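Local coordinates for CymD (Pseudomonas putida, PDB 6Z34), which forms an outer-membrane beta-barrel channel of the FadL family for monoaromatic hydrocarbons, which are probably taken up by lateral diffusion, at residues 4-9 and 336-341; 21-26 and 295-300. One frame throughout, in Å; residues are numbered along the deposited sequence.

Contact 1. Residues 4-9 and 336-341; sequences FNLVGV and TNVYSL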
loop_
_atom_site.group_PDB
_atom_site.type_symbol
_atom_site.label_atom_id
_atom_site.label_comp_id
_atom_site.label_asym_id
_atom_site.label_seq_id
_atom_site.Cartn_x
_atom_site.Cartn_y
_atom_site.Cartn_z
ATOM N N PHE A 4 0.963 -0.587 0.061
ATOM C CA PHE A 4 2.045 0.195 0.650
ATOM C C PHE A 4 3.134 0.442 -0.388
ATOM O O PHE A 4 2.863 0.790 -1.543
ATOM C CB PHE A 4 2.665 -0.549 1.839
ATOM C CG PHE A 4 2.230 -0.053 3.193
ATOM C CD1 PHE A 4 1.184 -0.665 3.858
ATOM C CD2 PHE A 4 2.903 0.986 3.826
ATOM C CE1 PHE A 4 0.793 -0.237 5.112
ATOM C CE2 PHE A 4 2.513 1.424 5.085
ATOM C CZ PHE A 4 1.456 0.811 5.727
ATOM N N ASN A 5 4.378 0.271 0.041
ATOM C CA ASN A 5 5.516 0.042 -0.839
ATOM C C ASN A 5 6.252 -1.133 -0.216
ATOM O O ASN A 5 6.847 -0.983 0.856
ATOM C CB ASN A 5 6.415 1.276 -0.942
ATOM C CG ASN A 5 6.677 1.930 0.409
ATOM O OD1 ASN A 5 6.089 2.962 0.732
ATOM N ND2 ASN A 5 7.561 1.335 1.198
ATOM N N LEU A 6 6.180 -2.307 -0.855
ATOM C CA LEU A 6 6.672 -3.536 -0.232
ATOM C C LEU A 6 8.097 -3.349 0.268
ATOM O O LEU A 6 9.060 -3.819 -0.337
ATOM C CB LEU A 6 6.580 -4.725 -1.191
ATOM C CG LEU A 6 6.884 -6.209 -0.834
ATOM C CD1 LEU A 6 8.377 -6.573 -0.670
ATOM C CD2 LEU A 6 6.029 -6.726 0.347
ATOM N N VAL A 7 8.220 -2.562 1.338
ATOM C CA VAL A 7 9.211 -2.826 2.373
ATOM C C VAL A 7 8.728 -3.962 3.253
ATOM O O VAL A 7 9.465 -4.415 4.135
ATOM C CB VAL A 7 9.508 -1.499 3.113
ATOM C CG1 VAL A 7 10.452 -1.688 4.303
ATOM C CG2 VAL A 7 10.118 -0.493 2.139
ATOM N N GLY A 8 7.527 -4.477 2.994
ATOM C CA GLY A 8 6.968 -5.617 3.702
ATOM C C GLY A 8 5.708 -5.245 4.468
ATOM O O GLY A 8 5.213 -4.118 4.401
ATOM N N VAL A 9 5.180 -6.226 5.200
ATOM C CA VAL A 9 4.008 -6.035 6.052
ATOM C C VAL A 9 4.377 -6.410 7.483
ATOM O O VAL A 9 4.562 -7.598 7.797
ATOM C CB VAL A 9 2.808 -6.858 5.575
ATOM C CG1 VAL A 9 1.568 -6.428 6.344
ATOM C CG2 VAL A 9 2.600 -6.680 4.087
ATOM N N THR A 336 6.695 -3.842 -12.342
ATOM C CA THR A 336 7.758 -3.618 -11.376
ATOM C C THR A 336 8.237 -4.962 -10.855
ATOM O O THR A 336 7.430 -5.862 -10.611
ATOM C CB THR A 336 7.282 -2.737 -10.213
ATOM O OG1 THR A 336 6.776 -1.502 -10.733
ATOM C CG2 THR A 336 8.429 -2.415 -9.283
ATOM N N ASN A 337 9.555 -5.105 -10.736
ATOM C CA ASN A 337 10.167 -6.222 -10.026
ATOM C C ASN A 337 10.670 -5.736 -8.682
ATOM O O ASN A 337 11.174 -4.612 -8.560
ATOM C CB ASN A 337 11.338 -6.832 -10.790
ATOM C CG ASN A 337 10.921 -7.443 -12.089
ATOM O OD1 ASN A 337 10.518 -8.597 -12.139
ATOM N ND2 ASN A 337 11.052 -6.689 -13.160
ATOM N N VAL A 338 10.526 -6.583 -7.675
ATOM C CA VAL A 338 11.087 -6.318 -6.363
ATOM C C VAL A 338 11.830 -7.557 -5.908
ATOM O O VAL A 338 11.348 -8.684 -6.078
ATOM C CB VAL A 338 10.007 -5.917 -5.338
ATOM C CG1 VAL A 338 10.657 -5.615 -4.003
ATOM C CG2 VAL A 338 9.228 -4.705 -5.838
ATOM N N TYR A 339 13.010 -7.342 -5.346
ATOM C CA TYR A 339 13.809 -8.395 -4.750
ATOM C C TYR A 339 14.001 -8.057 -3.287
ATOM O O TYR A 339 14.416 -6.937 -2.968
ATOM C CB TYR A 339 15.162 -8.527 -5.439
ATOM C CG TYR A 339 15.084 -8.731 -6.927
ATOM C CD1 TYR A 339 14.975 -10.007 -7.469
ATOM C CD2 TYR A 339 15.152 -7.647 -7.798
ATOM C CE1 TYR A 339 14.925 -10.199 -8.843
ATOM C CE2 TYR A 339 15.102 -7.825 -9.171
ATOM C CZ TYR A 339 14.985 -9.102 -9.685
ATOM O OH TYR A 339 14.926 -9.279 -11.043
ATOM N N SER A 340 13.716 -9.026 -2.411
ATOM C CA SER A 340 13.819 -8.872 -0.962
ATOM C C SER A 340 14.744 -9.939 -0.378
ATOM O O SER A 340 14.572 -11.133 -0.647
ATOM C CB SER A 340 12.438 -8.979 -0.286
ATOM O OG SER A 340 11.569 -7.924 -0.660
ATOM N N LEU A 341 15.673 -9.510 0.475
ATOM C CA LEU A 341 16.660 -10.389 1.087
ATOM C C LEU A 341 16.858 -9.967 2.533
ATOM O O LEU A 341 17.230 -8.817 2.786
ATOM C CB LEU A 341 17.997 -10.316 0.327
ATOM C CG LEU A 341 19.233 -11.037 0.884
ATOM C CD1 LEU A 341 18.995 -12.549 1.085
ATOM C CD2 LEU A 341 20.460 -10.795 -0.027
#
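L6 makes a small, buried, mostly apolar contact with V338 and S340, where the N-terminal loop ahead of helix 10-15 meets a strand of the barrel wall. It illustrates how a plug segment can lean on a barrel through a single side chain, as expected of the N-terminal hatch in the FadL family. The touching is done by one methyl of L6, CD1. With CG anti to the backbone N (chi1 -174°), the leucine branch extends to the strand across a backbone gap of 8.1 Å between the CA atoms of L6 and V338. There CD1 lies 4.2 Å from CG1 of V338, the two side chains meeting at a slant. The same methyl packs 3.5 Å from OG of S340, a van der Waals approach to an oxygen whose polar need is met elsewhere, by a hydrogen bond with the carbonyl oxygen of G17. V338 and S340, two residues apart on the strand, both direct their CB toward the loop, whereas that of the intervening Y339 points away. K301 of the adjacent strand 294-303 touches both L6 and V338. Only 98 Å² is buried between the two segments, and the chemistry is that of contact without directional bonds: one leucine methyl rests against the wall, while the serine hydroxyl beside it is committed to another part of the N-terminal region.

Contact 2. Residues 21-26 and 295-300; sequences AAFNIG and AVAFDY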
loop_
_atom_site.group_PDB
_atom_site.type_symbol
_atom_site.label_atom_id
_atom_site.label_comp_id
_atom_site.label_asym_id
_atom_site.label_seq_id
_atom_site.Cartn_x
_atom_site.Cartn_y
_atom_site.Cartn_z
ATOM N N ALA A 21 7.016 -14.560 1.607
ATOM C CA ALA A 21 6.362 -15.586 0.794
ATOM C C ALA A 21 6.463 -16.975 1.430
ATOM O O ALA A 21 5.577 -17.817 1.237
ATOM C CB ALA A 21 6.987 -15.604 -0.598
ATOM N N ALA A 22 7.543 -17.243 2.160
ATOM C CA ALA A 22 7.763 -18.535 2.778
ATOM C C ALA A 22 8.123 -18.422 4.253
ATOM O O ALA A 22 8.164 -19.443 4.947
ATOM C CB ALA A 22 8.878 -19.300 2.042
ATOM N N PHE A 23 8.361 -17.217 4.751
ATOM C CA PHE A 23 8.832 -17.013 6.104
ATOM C C PHE A 23 7.681 -16.603 7.017
ATOM O O PHE A 23 6.864 -15.752 6.650
ATOM C CB PHE A 23 9.913 -15.947 6.124
ATOM C CG PHE A 23 10.622 -15.861 7.423
ATOM C CD1 PHE A 23 10.230 -14.932 8.392
ATOM C CD2 PHE A 23 11.672 -16.716 7.696
ATOM C CE1 PHE A 23 10.893 -14.883 9.597
ATOM C CE2 PHE A 23 12.342 -16.646 8.893
ATOM C CZ PHE A 23 11.964 -15.732 9.837
ATOM N N ASN A 24 7.635 -17.201 8.208
ATOM C CA ASN A 24 6.588 -16.918 9.178
ATOM C C ASN A 24 6.704 -15.491 9.688
ATOM O O ASN A 24 7.456 -15.233 10.631
ATOM C CB ASN A 24 6.660 -17.879 10.353
ATOM C CG ASN A 24 5.580 -17.590 11.388
ATOM O OD1 ASN A 24 4.686 -16.773 11.158
ATOM N ND2 ASN A 24 5.654 -18.264 12.528
ATOM N N ILE A 25 5.962 -14.562 9.081
ATOM C CA ILE A 25 6.057 -13.153 9.445
ATOM C C ILE A 25 4.986 -12.839 10.484
ATOM O O ILE A 25 4.776 -11.673 10.846
ATOM C CB ILE A 25 5.932 -12.230 8.217
ATOM C CG1 ILE A 25 4.595 -12.412 7.494
ATOM C CG2 ILE A 25 7.107 -12.404 7.256
ATOM C CD1 ILE A 25 4.211 -11.152 6.632
ATOM N N GLY A 26 4.304 -13.881 10.968
ATOM C CA GLY A 26 3.254 -13.708 11.953
ATOM C C GLY A 26 1.899 -13.436 11.317
ATOM O O GLY A 26 1.631 -13.802 10.167
ATOM N N ALA A 295 18.001 -17.896 10.324
ATOM C CA ALA A 295 17.315 -18.103 9.055
ATOM C C ALA A 295 17.689 -17.002 8.064
ATOM O O ALA A 295 18.058 -15.892 8.455
ATOM C CB ALA A 295 15.800 -18.125 9.254
ATOM N N VAL A 296 17.598 -17.313 6.772
ATOM C CA VAL A 296 17.657 -16.303 5.720
ATOM C C VAL A 296 16.501 -16.534 4.759
ATOM O O VAL A 296 16.122 -17.677 4.477
ATOM C CB VAL A 296 19.005 -16.280 4.955
ATOM C CG1 VAL A 296 20.196 -16.264 5.913
ATOM C CG2 VAL A 296 19.104 -17.427 3.972
ATOM N N ALA A 297 15.913 -15.440 4.284
ATOM C CA ALA A 297 14.799 -15.496 3.355
ATOM C C ALA A 297 15.108 -14.606 2.159
ATOM O O ALA A 297 15.859 -13.629 2.273
ATOM C CB ALA A 297 13.503 -15.058 4.032
ATOM N N PHE A 298 14.541 -14.959 1.004
ATOM C CA PHE A 298 14.721 -14.172 -0.217
ATOM C C PHE A 298 13.442 -14.288 -1.017
ATOM O O PHE A 298 12.920 -15.400 -1.170
ATOM C CB PHE A 298 15.903 -14.654 -1.064
ATOM C CG PHE A 298 15.951 -14.046 -2.453
ATOM C CD1 PHE A 298 16.601 -12.842 -2.680
ATOM C CD2 PHE A 298 15.352 -14.686 -3.533
ATOM C CE1 PHE A 298 16.645 -12.280 -3.954
ATOM C CE2 PHE A 298 15.388 -14.127 -4.806
ATOM C CZ PHE A 298 16.035 -12.922 -5.015
ATOM N N ASP A 299 12.934 -13.151 -1.513
ATOM C CA ASP A 299 11.683 -13.129 -2.263
ATOM C C ASP A 299 11.844 -12.325 -3.541
ATOM O O ASP A 299 12.593 -11.340 -3.597
ATOM C CB ASP A 299 10.519 -12.532 -1.456
ATOM C CG ASP A 299 10.069 -13.430 -0.304
ATOM O OD1 ASP A 299 10.761 -14.421 0.016
ATOM O OD2 ASP A 299 8.986 -13.169 0.257
ATOM N N TYR A 300 11.120 -12.757 -4.566
ATOM C CA TYR A 300 11.042 -12.044 -5.823
ATOM C C TYR A 300 9.589 -11.705 -6.077
ATOM O O TYR A 300 8.715 -12.565 -5.926
ATOM C CB TYR A 300 11.571 -12.860 -6.992
ATOM C CG TYR A 300 11.126 -12.260 -8.303
ATOM C CD1 TYR A 300 11.727 -11.109 -8.791
ATOM C CD2 TYR A 300 10.088 -12.822 -9.038
ATOM C CE1 TYR A 300 11.329 -10.549 -9.985
ATOM C CE2 TYR A 300 9.679 -12.271 -10.228
ATOM C CZ TYR A 300 10.303 -11.131 -10.695
ATOM O OH TYR A 300 9.911 -10.566 -11.885
HETATM O O HOH W 1 10.246 -15.947 2.290
#
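D299 and F23 reach across this contact through different rotations. The aspartate CG stands anti to its own carbonyl carbon (chi1 -70°), carrying the carboxylate to A21, while the phenylalanine CG is anti to the backbone N (chi1 -169°), which sends the ring along the strand toward A295. The polar half is an example of a carboxylate gripping loop backbone. N of A21 donates to OD2 of D299 over 2.8 Å in a nearly straight bond (169° at the hydrogen), arriving on the syn side and only slightly out of the carboxylate plane. OD2 also accepts from N of G20, so two consecutive amides share one oxygen. The other oxygen works through a water, which donates to OD1 of D299 at 2.8 Å and accepts from N of A22 at 3.0 Å. An alanine here would probably leave the A21 and G20 amides without their shared acceptor and the water without the oxygen it donates to. The apolar half lies nearer the start of the strand: CB of A295 meets the ring edge of F23 at CE2 (3.8 Å), and the CB atoms of F23 and A297 pack 4.2 Å apart. M16, S287 and Q344 also touch F23. The loop 21-26 runs between helix 10-15 and strand 43-58 in the sequence, pressed against strand 294-303, whose antiparallel neighbours 281-289 and 336-347 flank it in the barrel wall.

Contacts 1 and 2 are both buried, and both set the N-terminal region against adjoining antiparallel strands: 336-347 in contact 1 and 294-303 in contact 2. Their centres are about 12 Å apart, and the backbones of S340 and D299 are hydrogen-bonded between the strands, tying the two sites together. Contact 1 lies nearer the centre of the chain, about 10 Å away against about 19 Å, yet it is the slighter, resting on dispersion from one leucine. Contact 2 buries twice the area and adds an acidic side chain and a water to its apolar packing. Together they show one plug meeting one wall, here by the touch of one methyl, there by directional bonding to the plug's backbone.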